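Local coordinates for protein pyruvate kinase (Pyrobaculum aerophilum, PDB 3QTG) that catalyses the last step of glycolysis, the interconversion of phosphoenolpyruvate and ADP with pyruvate and ATP, using divalent metal ions, at residues 109-112 / 113-116; 205-208 / 209-212; 240-243 / 244-247; 401-405 / 406-410; 423-427 / 428-432. All blocks are in the same frame, centred on the assembly; numbering follows the deposited sequence. Where two conformers were deposited one is given.

Contact 1: residues 109-112 / 113-116; sequences KSDG and TYIP
Asp111 and Thr113 illustrate how a single carboxylate oxygen can organise a tight turn. Thr113 OG1 donates to Asp111 OD1 over 2.7 Å on the syn side, only a little out of the carboxylate plane. Thr113 N, 2.9 Å from the same Asp111 OD1, comes instead from above that plane, with a nearly straight N-H line (164°); this second bond closes an Asx turn. One residue earlier a hydroxyl repeats the scheme: Ser110 OG accepts from Gly112 N at 3.0 Å, an ST turn, and is also bonded to Thr91 OG1. Tyr114 then folds back on the loop. Its CG sits between the backbone N and the carbonyl carbon (chi1 63°), which lays one ring face under Ser110, whose CB stands 3.6 Å from the ring centroid in a CH-pi contact. The Pro116 ring lies against the same carbon, CG of Pro116 being 3.9 Å from Ser110 CB. With a leucine at Tyr114, Ser110 CB would probably lose its flat support and Ser107 OG would lose the phenol hydroxyl it now bonds. The loop joins strands 101-106 and 115-117 of the small mixed sheet that, in pyruvate kinases, forms the lid domain beside the barrel. Two donors converging on one oxygen of Asp111 would tend to favour its charged form.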
loop_
_atom_site.group_PDB
_atom_site.type_symbol
_atom_site.label_atom_id
_atom_site.label_comp_id
_atom_site.label_asym_id
_atom_site.label_seq_id
_atom_site.Cartn_x
_atom_site.Cartn_y
_atom_site.Cartn_z
ATOM N N LYS A 109 -22.876 -59.645 -13.580
ATOM C CA LYS A 109 -23.836 -60.228 -14.521
ATOM C C LYS A 109 -25.187 -60.429 -13.863
ATOM O O LYS A 109 -25.282 -61.083 -12.839
ATOM C CB LYS A 109 -23.331 -61.555 -15.142
ATOM C CG LYS A 109 -24.382 -62.202 -16.037
ATOM C CD LYS A 109 -23.812 -62.699 -17.337
ATOM C CE LYS A 109 -24.949 -63.164 -18.263
ATOM N NZ LYS A 109 -24.427 -63.523 -19.596
ATOM N N SER A 110 -26.225 -59.844 -14.454
ATOM C CA SER A 110 -27.580 -59.990 -13.939
ATOM C C SER A 110 -28.364 -61.068 -14.688
ATOM O O SER A 110 -27.921 -61.562 -15.723
ATOM C CB SER A 110 -28.337 -58.657 -14.014
ATOM O OG SER A 110 -28.963 -58.533 -15.273
ATOM N N ASP A 111 -29.519 -61.429 -14.133
ATOM C CA ASP A 111 -30.466 -62.362 -14.748
ATOM C C ASP A 111 -31.574 -61.589 -15.459
ATOM O O ASP A 111 -32.608 -62.156 -15.819
ATOM C CB ASP A 111 -31.106 -63.241 -13.661
ATOM C CG ASP A 111 -31.850 -62.413 -12.597
ATOM O OD1 ASP A 111 -31.781 -61.158 -12.631
ATOM O OD2 ASP A 111 -32.509 -63.016 -11.724
ATOM N N GLY A 112 -31.367 -60.287 -15.627
ATOM C CA GLY A 112 -32.375 -59.435 -16.243
ATOM C C GLY A 112 -33.214 -58.627 -15.273
ATOM O O GLY A 112 -33.755 -57.597 -15.656
ATOM N N THR A 113 -33.315 -59.057 -14.014
ATOM C CA THR A 113 -34.221 -58.379 -13.056
ATOM C C THR A 113 -33.606 -57.176 -12.308
ATOM O O THR A 113 -34.310 -56.488 -11.543
ATOM C CB THR A 113 -34.834 -59.363 -12.016
ATOM O OG1 THR A 113 -33.794 -59.945 -11.231
ATOM C CG2 THR A 113 -35.622 -60.499 -12.697
ATOM N N TYR A 114 -32.313 -56.916 -12.503
ATOM C CA TYR A 114 -31.646 -55.793 -11.818
ATOM C C TYR A 114 -30.470 -55.251 -12.624
ATOM O O TYR A 114 -30.054 -55.884 -13.602
ATOM C CB TYR A 114 -31.175 -56.226 -10.416
ATOM C CG TYR A 114 -30.144 -57.333 -10.441
ATOM C CD1 TYR A 114 -28.782 -57.026 -10.463
ATOM C CD2 TYR A 114 -30.520 -58.676 -10.467
ATOM C CE1 TYR A 114 -27.821 -58.009 -10.495
ATOM C CE2 TYR A 114 -29.554 -59.687 -10.500
ATOM C CZ TYR A 114 -28.210 -59.335 -10.506
ATOM O OH TYR A 114 -27.222 -60.280 -10.535
ATOM N N ILE A 115 -29.930 -54.098 -12.208
ATOM C CA ILE A 115 -28.748 -53.519 -12.855
ATOM C C ILE A 115 -27.509 -54.024 -12.125
ATOM O O ILE A 115 -27.364 -53.800 -10.915
ATOM C CB ILE A 115 -28.720 -51.949 -12.841
ATOM C CG1 ILE A 115 -30.062 -51.317 -13.227
ATOM C CG2 ILE A 115 -27.557 -51.400 -13.689
ATOM C CD1 ILE A 115 -30.748 -51.939 -14.441
ATOM N N PRO A 116 -26.605 -54.712 -12.854
ATOM C CA PRO A 116 -25.415 -55.199 -12.208
ATOM C C PRO A 116 -24.281 -54.150 -12.151
ATOM O O PRO A 116 -23.911 -53.542 -13.166
ATOM C CB PRO A 116 -25.043 -56.407 -13.066
ATOM C CG PRO A 116 -25.521 -56.051 -14.436
ATOM C CD PRO A 116 -26.646 -55.079 -14.286
#

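Contact 2: residues 205-208 / 209-212; sequences AKSC and KDVD
CG of Asp210 lies beside its own backbone N and anti to the carbonyl carbon (chi1 -79°), and this rotation brings the carboxylate back over the preceding loop, to Lys206. Ser207 OG, standing between backbone N and carbonyl carbon (chi1 71°), is turned the opposite way along the chain, toward the first turn of the helix. The two residues thus reach past each other. Lys206 N donates to Asp210 OD2 over 3.3 Å, on a nearly linear path (170°) that uses the anti lone pair, while Asp210 OD1 is held by Thr178 OG1. In return Asp210 N points to Ser207 OG at 3.5 Å, a weak bond. Ser207 is the N-cap of helix 208-220, and the loop it closes follows barrel strand 199-202 of the TIM barrel, at the strand ends where this fold carries its active site. Ala205 lies close to that site: its side chain is about 7 Å from those of Glu232, a probable magnesium ligand, and Lys230, the likely transition-state stabiliser. Helical bonding starts with a weak bond from Val211 N to Ser207 O and is firm at the next step, Asp212 N to Cys208 O, 3.0 Å. Apolar contact is modest, Ala205 CB meeting Val211 CG2 at 4.2 Å. The Lys206 chain is extended beyond CG, and its NZ, 6.8 Å from Asp210 OD2, makes a weak bond to Tyr174 O.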
loop_
_atom_site.group_PDB
_atom_site.type_symbol
_atom_site.label_atom_id
_atom_site.label_comp_id
_atom_site.label_asym_id
_atom_site.label_seq_id
_atom_site.Cartn_x
_atom_site.Cartn_y
_atom_site.Cartn_z
ATOM N N ALA A 205 -7.866 -38.271 -9.724
ATOM C CA ALA A 205 -6.994 -38.261 -8.556
ATOM C C ALA A 205 -7.632 -37.432 -7.444
ATOM O O ALA A 205 -8.302 -36.432 -7.710
ATOM C CB ALA A 205 -5.629 -37.703 -8.931
ATOM N N LYS A 206 -7.475 -37.845 -6.194
ATOM C CA LYS A 206 -8.011 -37.018 -5.091
ATOM C C LYS A 206 -7.079 -36.944 -3.885
ATOM O O LYS A 206 -7.440 -36.368 -2.860
ATOM C CB LYS A 206 -9.439 -37.437 -4.664
ATOM C CG LYS A 206 -9.570 -38.870 -4.143
ATOM C CD LYS A 206 -11.024 -39.213 -3.769
ATOM C CE LYS A 206 -11.159 -40.706 -3.427
ATOM N NZ LYS A 206 -12.511 -41.077 -2.930
ATOM N N SER A 207 -5.894 -37.534 -4.018
ATOM C CA SER A 207 -4.850 -37.393 -3.018
ATOM C C SER A 207 -3.479 -37.363 -3.674
ATOM O O SER A 207 -3.304 -37.799 -4.815
ATOM C CB SER A 207 -4.921 -38.535 -2.001
ATOM O OG SER A 207 -4.520 -39.752 -2.597
ATOM N N CYS A 208 -2.506 -36.854 -2.929
ATOM C CA CYS A 208 -1.116 -36.886 -3.354
ATOM C C CYS A 208 -0.615 -38.294 -3.649
ATOM O O CYS A 208 0.152 -38.474 -4.586
ATOM C CB CYS A 208 -0.245 -36.171 -2.330
ATOM S SG CYS A 208 -0.899 -34.499 -2.087
ATOM N N LYS A 209 -1.079 -39.281 -2.877
ATOM C CA LYS A 209 -0.701 -40.685 -3.078
ATOM C C LYS A 209 -1.013 -41.157 -4.498
ATOM O O LYS A 209 -0.182 -41.817 -5.139
ATOM C CB LYS A 209 -1.372 -41.611 -2.036
ATOM C CG LYS A 209 -0.789 -43.040 -2.022
ATOM C CD LYS A 209 -1.526 -43.991 -1.083
ATOM C CE LYS A 209 -0.843 -45.380 -1.044
ATOM N NZ LYS A 209 -1.127 -46.242 -2.246
ATOM N N ASP A 210 -2.214 -40.812 -4.969
ATOM C CA ASP A 210 -2.677 -41.109 -6.330
ATOM C C ASP A 210 -1.742 -40.543 -7.408
ATOM O O ASP A 210 -1.384 -41.234 -8.364
ATOM C CB ASP A 210 -4.077 -40.534 -6.533
ATOM C CG ASP A 210 -5.169 -41.397 -5.911
ATOM O OD1 ASP A 210 -4.942 -42.606 -5.692
ATOM O OD2 ASP A 210 -6.269 -40.863 -5.664
ATOM N N VAL A 211 -1.355 -39.281 -7.235
ATOM C CA VAL A 211 -0.465 -38.596 -8.174
ATOM C C VAL A 211 0.937 -39.246 -8.209
ATOM O O VAL A 211 1.470 -39.522 -9.285
ATOM C CB VAL A 211 -0.386 -37.076 -7.867
ATOM C CG1 VAL A 211 0.442 -36.350 -8.911
ATOM C CG2 VAL A 211 -1.784 -36.480 -7.805
ATOM N N ASP A 212 1.492 -39.495 -7.024
ATOM C CA ASP A 212 2.789 -40.161 -6.845
ATOM C C ASP A 212 2.863 -41.549 -7.493
ATOM O O ASP A 212 3.916 -41.946 -7.999
ATOM C CB ASP A 212 3.120 -40.303 -5.349
ATOM C CG ASP A 212 3.380 -38.966 -4.656
ATOM O OD1 ASP A 212 3.326 -37.889 -5.306
ATOM O OD2 ASP A 212 3.638 -38.998 -3.428
#

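Contact 3: residues 240-243 / 244-247; sequences LEEL and VQCS
Glu241 and Gln245 show how a side chain can add a second donor to a helical carbonyl. Gln245 N makes the expected bond to Glu241 O, but a weak one at 3.3 Å. With CG beside its own backbone N, the extended Gln245 chain runs back toward the preceding turn, and NE2 reaches Glu241 O over 3.1 Å. That donor stands well above the carbonyl plane, 67° out of it, whereas the oxygen lies nearly within the plane of the Gln245 amide. The carboxylate of Glu241 looks elsewhere, to a salt bridge with Lys279 and a hydrogen bond from Tyr280. One residue earlier, Val244 N to Leu240 O is a sound bond of 2.8 Å, and Leu240 CD1 packs on Val244 CG2 at 3.8 Å beside it. At the end of the helix the bonding frays. Cys246 N divides itself between Glu242 O and Leu243 O, both weakly. Leu243 O is better served by Ser247 OG, 2.6 Å away and tilted from the carbonyl plane; with OG beside its own backbone N (chi1 -54°), the hydroxyl is turned back to the last turn. Ser247 N in turn donates to Val244 O at 3.1 Å. A serine hydroxyl thus takes up a carbonyl where the helix runs out, at the C-terminal end of helix 240-245, in the connection that leads to strand 249-253 of the TIM barrel.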
loop_
_atom_site.group_PDB
_atom_site.type_symbol
_atom_site.label_atom_id
_atom_site.label_comp_id
_atom_site.label_asym_id
_atom_site.label_seq_id
_atom_site.Cartn_x
_atom_site.Cartn_y
_atom_site.Cartn_z
ATOM N N LEU A 240 -7.946 -29.543 -2.547
ATOM C CA LEU A 240 -7.289 -28.713 -3.573
ATOM C C LEU A 240 -5.885 -28.226 -3.191
ATOM O O LEU A 240 -4.948 -28.364 -3.981
ATOM C CB LEU A 240 -8.192 -27.531 -3.949
ATOM C CG LEU A 240 -7.889 -26.757 -5.231
ATOM C CD1 LEU A 240 -7.874 -27.678 -6.439
ATOM C CD2 LEU A 240 -8.948 -25.681 -5.388
ATOM N N GLU A 241 -5.754 -27.676 -1.980
ATOM C CA GLU A 241 -4.460 -27.225 -1.438
ATOM C C GLU A 241 -3.323 -28.223 -1.683
ATOM O O GLU A 241 -2.294 -27.881 -2.296
ATOM C CB GLU A 241 -4.576 -26.937 0.058
ATOM C CG GLU A 241 -5.434 -25.722 0.403
ATOM C CD GLU A 241 -4.717 -24.410 0.145
ATOM O OE1 GLU A 241 -3.553 -24.275 0.575
ATOM O OE2 GLU A 241 -5.315 -23.503 -0.481
ATOM N N GLU A 242 -3.529 -29.455 -1.222
ATOM C CA GLU A 242 -2.516 -30.510 -1.319
ATOM C C GLU A 242 -2.361 -31.065 -2.722
ATOM O O GLU A 242 -1.250 -31.367 -3.149
ATOM C CB GLU A 242 -2.816 -31.646 -0.327
ATOM C CG GLU A 242 -2.816 -31.169 1.149
ATOM C CD GLU A 242 -1.409 -30.843 1.667
ATOM O OE1 GLU A 242 -0.730 -31.782 2.148
ATOM O OE2 GLU A 242 -0.986 -29.660 1.600
ATOM N N LEU A 243 -3.473 -31.195 -3.439
ATOM C CA LEU A 243 -3.433 -31.694 -4.807
ATOM C C LEU A 243 -2.695 -30.741 -5.742
ATOM O O LEU A 243 -1.949 -31.179 -6.614
ATOM C CB LEU A 243 -4.847 -31.952 -5.349
ATOM C CG LEU A 243 -5.480 -33.320 -5.086
ATOM C CD1 LEU A 243 -6.846 -33.368 -5.732
ATOM C CD2 LEU A 243 -4.612 -34.443 -5.620
ATOM N N VAL A 244 -2.947 -29.444 -5.586
ATOM C CA VAL A 244 -2.271 -28.445 -6.401
ATOM C C VAL A 244 -0.771 -28.540 -6.155
ATOM O O VAL A 244 -0.006 -28.633 -7.108
ATOM C CB VAL A 244 -2.833 -27.015 -6.160
ATOM C CG1 VAL A 244 -1.879 -25.958 -6.688
ATOM C CG2 VAL A 244 -4.219 -26.884 -6.813
ATOM N N GLN A 245 -0.369 -28.598 -4.882
ATOM C CA GLN A 245 1.058 -28.613 -4.529
ATOM C C GLN A 245 1.839 -29.849 -4.980
ATOM O O GLN A 245 3.070 -29.800 -5.070
ATOM C CB GLN A 245 1.265 -28.331 -3.040
ATOM C CG GLN A 245 0.812 -26.935 -2.663
ATOM C CD GLN A 245 0.987 -26.633 -1.193
ATOM O OE1 GLN A 245 2.084 -26.292 -0.742
ATOM N NE2 GLN A 245 -0.099 -26.741 -0.434
ATOM N N CYS A 246 1.149 -30.942 -5.295
ATOM C CA CYS A 246 1.854 -32.110 -5.787
ATOM C C CYS A 246 1.775 -32.322 -7.307
ATOM O O CYS A 246 2.299 -33.322 -7.807
ATOM C CB CYS A 246 1.434 -33.364 -5.032
ATOM S SG CYS A 246 -0.098 -34.009 -5.590
ATOM N N SER A 247 1.167 -31.365 -8.023
ATOM C CA SER A 247 1.004 -31.415 -9.489
ATOM C C SER A 247 2.173 -30.754 -10.241
ATOM O O SER A 247 2.927 -29.988 -9.655
ATOM C CB SER A 247 -0.273 -30.670 -9.887
ATOM O OG SER A 247 -1.398 -31.167 -9.188
#

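Contact 4: residues 401-405 / 406-410; sequences VGTPN and VRVAR
Asn405 and Arg407 mark the start of helix 406-412, in the beta-alpha-beta unit that runs from strand 399-403 through this helix to strand 418-422 of the alpha/beta domain. Among the polar contacts, Asn405 is the N-cap: its OD1 accepts from Arg407 N over 3.0 Å, the donor lying well above the carbonyl plane. Two conformers of Asn405 were deposited, so the detail of the cap is less certain. CG stands anti to the backbone N (chi1 -173°), which lays the amide across Val408 at about a right angle, with OD1 facing Arg407 N. Asn405 O receives Ala409 N at 3.1 Å, the first regular helical bond. Thr403 OG1 has its stronger partner in Ser381 O and takes only a weak bond from Asn405 N. Salt bridges tie the helix to the barrel domain, Arg407 NH1 with Asp195 and Arg410 NE with Glu68. Apolar contact joins strand end to helix, with Thr403 CG2 3.9 Å from Ala409 CB. Beside it the two branches of Val408 part: CG1 lies 3.7 Å from Thr403 OG1, while CG2 comes within 3.4 Å of Asn405 ND2.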
loop_
_atom_site.group_PDB
_atom_site.type_symbol
_atom_site.label_atom_id
_atom_site.label_comp_id
_atom_site.label_asym_id
_atom_site.label_seq_id
_atom_site.Cartn_x
_atom_site.Cartn_y
_atom_site.Cartn_z
ATOM N N VAL A 401 12.435 -17.824 -24.797
ATOM C CA VAL A 401 13.248 -18.749 -24.037
ATOM C C VAL A 401 14.121 -19.543 -24.982
ATOM O O VAL A 401 13.617 -20.258 -25.832
ATOM C CB VAL A 401 12.387 -19.727 -23.194
ATOM C CG1 VAL A 401 13.265 -20.635 -22.339
ATOM C CG2 VAL A 401 11.365 -18.972 -22.335
ATOM N N GLY A 402 15.433 -19.423 -24.826
ATOM C CA GLY A 402 16.351 -20.253 -25.565
ATOM C C GLY A 402 16.639 -21.466 -24.719
ATOM O O GLY A 402 16.822 -21.339 -23.501
ATOM N N THR A 403 16.658 -22.639 -25.354
ATOM C CA THR A 403 17.050 -23.879 -24.692
ATOM C C THR A 403 17.809 -24.820 -25.655
ATOM O O THR A 403 17.512 -24.856 -26.849
ATOM C CB THR A 403 15.815 -24.592 -24.000
ATOM O OG1 THR A 403 16.251 -25.741 -23.270
ATOM C CG2 THR A 403 14.749 -25.018 -24.989
ATOM N N PRO A 404 18.805 -25.572 -25.149
ATOM C CA PRO A 404 19.452 -26.559 -26.053
ATOM C C PRO A 404 18.745 -27.922 -26.115
ATOM O O PRO A 404 19.198 -28.828 -26.817
ATOM C CB PRO A 404 20.860 -26.718 -25.454
ATOM C CG PRO A 404 20.722 -26.303 -23.991
ATOM C CD PRO A 404 19.415 -25.560 -23.803
ATOM N N ASN A 405 17.657 -28.070 -25.360
ATOM C CA ASN A 405 16.916 -29.320 -25.291
ATOM C C ASN A 405 15.562 -29.137 -25.965
ATOM O O ASN A 405 14.751 -28.298 -25.550
ATOM C CB ASN A 405 16.754 -29.762 -23.828
ATOM C CG ASN A 405 16.123 -31.152 -23.681
ATOM O OD1 ASN A 405 15.727 -31.803 -24.661
ATOM N ND2 ASN A 405 16.035 -31.613 -22.444
ATOM N N VAL A 406 15.330 -29.912 -27.017
ATOM C CA VAL A 406 14.078 -29.830 -27.774
ATOM C C VAL A 406 12.888 -30.274 -26.920
ATOM O O VAL A 406 11.801 -29.723 -27.033
ATOM C CB VAL A 406 14.165 -30.603 -29.135
ATOM C CG1 VAL A 406 14.284 -32.104 -28.915
ATOM C CG2 VAL A 406 12.972 -30.269 -30.030
ATOM N N ARG A 407 13.116 -31.239 -26.033
ATOM C CA ARG A 407 12.079 -31.695 -25.112
ATOM C C ARG A 407 11.651 -30.618 -24.087
ATOM O O ARG A 407 10.485 -30.565 -23.683
ATOM C CB ARG A 407 12.493 -32.996 -24.424
ATOM C CG ARG A 407 12.520 -34.174 -25.380
ATOM C CD ARG A 407 13.059 -35.448 -24.723
ATOM N NE ARG A 407 12.023 -36.090 -23.911
ATOM C CZ ARG A 407 12.136 -37.282 -23.325
ATOM N NH1 ARG A 407 13.256 -38.001 -23.439
ATOM N NH2 ARG A 407 11.122 -37.755 -22.614
ATOM N N VAL A 408 12.593 -29.782 -23.665
ATOM C CA VAL A 408 12.271 -28.608 -22.839
ATOM C C VAL A 408 11.447 -27.579 -23.636
ATOM O O VAL A 408 10.423 -27.078 -23.153
ATOM C CB VAL A 408 13.557 -27.952 -22.207
ATOM C CG1 VAL A 408 13.193 -26.682 -21.451
ATOM C CG2 VAL A 408 14.265 -28.926 -21.251
ATOM N N ALA A 409 11.856 -27.292 -24.871
ATOM C CA ALA A 409 11.088 -26.366 -25.709
ATOM C C ALA A 409 9.618 -26.780 -25.837
ATOM O O ALA A 409 8.726 -25.943 -25.756
ATOM C CB ALA A 409 11.730 -26.208 -27.094
ATOM N N ARG A 410 9.388 -28.076 -26.047
ATOM C CA ARG A 410 8.043 -28.618 -26.176
ATOM C C ARG A 410 7.225 -28.479 -24.894
ATOM O O ARG A 410 6.039 -28.219 -24.939
ATOM C CB ARG A 410 8.128 -30.085 -26.576
ATOM C CG ARG A 410 8.549 -30.305 -28.023
ATOM C CD ARG A 410 9.028 -31.739 -28.217
ATOM N NE ARG A 410 9.502 -31.973 -29.571
ATOM C CZ ARG A 410 10.125 -33.086 -29.977
ATOM N NH1 ARG A 410 10.360 -34.097 -29.135
ATOM N NH2 ARG A 410 10.527 -33.186 -31.235
#

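Contact 5: residues 423-427 / 428-432; sequences IPAEN and YEEGL. With SO4 (sulfate ion), chain C.
Asn427 OD1 takes the backbone N of Glu430 over 2.8 Å, almost in line with its C=O bond (172°), and the N-H side is nearly as straight. CG of Asn427 lies between backbone N and carbonyl carbon (chi1 55°), the rotation that swings the amide oxygen down over the first helical turn. Glu430 answers in the other direction. Its chain leaves anti to the backbone N (chi1 162°), stays extended beyond CG, and delivers OE2 to Glu426 N at 2.8 Å, the donor standing well above the carboxylate plane. Asn427 is the N-cap of helix 428-439, which follows strand 418-422 in the alpha/beta domain, and Gly431 N to Asn427 O, 3.0 Å, opens the regular helical bonding. Replacing Glu430 by a valine would probably leave Glu426 N without its acceptor and let the loop before the cap move more freely. Ala425 packs against the helix at Gly431, which has no side chain: Ala425 CB is a tight 3.5 Å from Gly431 CA. The Tyr428 ring stacks with Tyr448. The hydroxyl of Tyr428 reaches O1 of a sulfate near the ring plane, although the position of Tyr428 OH is doubtful. That ion, probably from the crystallisation liquor, is also hydrogen-bonded to Ser381 OG and to the backbone N atoms of Met382, Ser383, Thr385 and Leu386. Glu429 OE1 bonds to Tyr448 OH and makes a long, weak ion pair with Lys458 of a neighbouring subunit.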
loop_
_atom_site.group_PDB
_atom_site.type_symbol
_atom_site.label_atom_id
_atom_site.label_comp_id
_atom_site.label_asym_id
_atom_site.label_seq_id
_atom_site.Cartn_x
_atom_site.Cartn_y
_atom_site.Cartn_z
ATOM N N ILE A 423 17.890 -23.563 -29.335
ATOM C CA ILE A 423 19.196 -22.922 -29.536
ATOM C C ILE A 423 20.305 -23.777 -28.899
ATOM O O ILE A 423 20.477 -23.751 -27.681
ATOM C CB ILE A 423 19.236 -21.483 -28.940
ATOM C CG1 ILE A 423 18.173 -20.595 -29.592
ATOM C CG2 ILE A 423 20.628 -20.845 -29.115
ATOM C CD1 ILE A 423 17.999 -19.260 -28.911
ATOM N N PRO A 424 21.056 -24.546 -29.726
ATOM C CA PRO A 424 22.248 -25.264 -29.266
ATOM C C PRO A 424 23.310 -24.288 -28.738
ATOM O O PRO A 424 23.562 -23.255 -29.369
ATOM C CB PRO A 424 22.755 -25.955 -30.535
ATOM C CG PRO A 424 21.577 -26.000 -31.452
ATOM C CD PRO A 424 20.794 -24.778 -31.160
ATOM N N ALA A 425 23.894 -24.602 -27.581
ATOM C CA ALA A 425 24.897 -23.738 -26.929
ATOM C C ALA A 425 25.738 -24.532 -25.940
ATOM O O ALA A 425 25.265 -25.526 -25.372
ATOM C CB ALA A 425 24.228 -22.552 -26.224
ATOM N N GLU A 426 26.977 -24.085 -25.723
ATOM C CA GLU A 426 27.941 -24.861 -24.939
ATOM C C GLU A 426 27.775 -24.602 -23.453
ATOM O O GLU A 426 28.091 -25.454 -22.617
ATOM C CB GLU A 426 29.381 -24.563 -25.389
ATOM C CG GLU A 426 30.365 -25.759 -25.259
ATOM C CD GLU A 426 29.717 -27.122 -25.558
ATOM O OE1 GLU A 426 29.395 -27.395 -26.741
ATOM O OE2 GLU A 426 29.523 -27.917 -24.601
ATOM N N ASN A 427 27.251 -23.419 -23.144
ATOM C CA ASN A 427 27.114 -22.947 -21.783
ATOM C C ASN A 427 26.104 -21.802 -21.772
ATOM O O ASN A 427 25.634 -21.368 -22.833
ATOM C CB ASN A 427 28.481 -22.490 -21.251
ATOM C CG ASN A 427 29.140 -21.445 -22.147
ATOM O OD1 ASN A 427 28.531 -20.440 -22.498
ATOM N ND2 ASN A 427 30.397 -21.675 -22.507
ATOM N N TYR A 428 25.796 -21.307 -20.578
ATOM C CA TYR A 428 24.770 -20.301 -20.391
ATOM C C TYR A 428 25.112 -19.012 -21.105
ATOM O O TYR A 428 24.273 -18.476 -21.829
ATOM C CB TYR A 428 24.593 -20.006 -18.917
ATOM C CG TYR A 428 23.664 -20.951 -18.213
ATOM C CD1 TYR A 428 24.140 -21.797 -17.223
ATOM C CD2 TYR A 428 22.306 -21.004 -18.540
ATOM C CE1 TYR A 428 23.290 -22.667 -16.560
ATOM C CE2 TYR A 428 21.442 -21.872 -17.875
ATOM C CZ TYR A 428 21.946 -22.693 -16.887
ATOM O OH TYR A 428 21.129 -23.567 -16.232
ATOM N N GLU A 429 26.348 -18.541 -20.908
ATOM C CA GLU A 429 26.792 -17.268 -21.452
ATOM C C GLU A 429 26.722 -17.241 -22.976
ATOM O O GLU A 429 26.263 -16.263 -23.547
ATOM C CB GLU A 429 28.176 -16.852 -20.907
ATOM C CG GLU A 429 28.365 -15.314 -20.808
ATOM C CD GLU A 429 27.613 -14.659 -19.624
ATOM O OE1 GLU A 429 27.898 -15.028 -18.465
ATOM O OE2 GLU A 429 26.742 -13.767 -19.845
ATOM N N GLU A 430 27.129 -18.331 -23.626
ATOM C CA GLU A 430 27.037 -18.444 -25.088
ATOM C C GLU A 430 25.563 -18.538 -25.541
ATOM O O GLU A 430 25.151 -17.898 -26.518
ATOM C CB GLU A 430 27.880 -19.633 -25.573
ATOM C CG GLU A 430 27.571 -20.153 -26.981
ATOM C CD GLU A 430 28.389 -21.396 -27.358
ATOM O OE1 GLU A 430 29.644 -21.343 -27.243
ATOM O OE2 GLU A 430 27.788 -22.417 -27.779
ATOM N N GLY A 431 24.768 -19.313 -24.803
ATOM C CA GLY A 431 23.344 -19.401 -25.059
ATOM C C GLY A 431 22.640 -18.060 -25.002
ATOM O O GLY A 431 21.898 -17.701 -25.920
ATOM N N LEU A 432 22.882 -17.308 -23.928
ATOM C CA LEU A 432 22.249 -15.988 -23.769
ATOM C C LEU A 432 22.640 -15.007 -24.882
ATOM O O LEU A 432 21.805 -14.239 -25.355
ATOM C CB LEU A 432 22.515 -15.391 -22.378
ATOM C CG LEU A 432 21.560 -14.250 -21.975
ATOM C CD1 LEU A 432 20.087 -14.725 -21.839
ATOM C CD2 LEU A 432 22.029 -13.544 -20.695
HETATM S S SO4 C . 17.424 -23.699 -15.866
HETATM O O1 SO4 C . 18.520 -23.565 -16.799
HETATM O O2 SO4 C . 16.747 -24.976 -16.128
HETATM O O3 SO4 C . 16.465 -22.608 -16.036
HETATM O O4 SO4 C . 17.869 -23.682 -14.472
#

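In the fold
The five contacts are local turns and helix ends, and two pairs of them meet. Contacts 2 and 3, with centres 9 Å apart, bring neighbouring barrel helices together, Cys208 SG lying 3.6 Å from Cys246 SG. Both are near Lys230, the likely transition-state stabiliser, and Glu232, a probable magnesium ligand: the side chain of Leu243 is about 9 Å from each. Contacts 4 and 5, centres 12 Å apart, are joined where Thr403 O probably accepts from Ile423 N at 2.8 Å; the sulfate site beside contact 5 lies in the same domain. Contact 1 stands apart, its centre 34 Å from that of contact 2 and 66 Å from that of contact 5, yet Pro116 is about 9 Å from Arg87, a likely ATP ligand, measured between side chains.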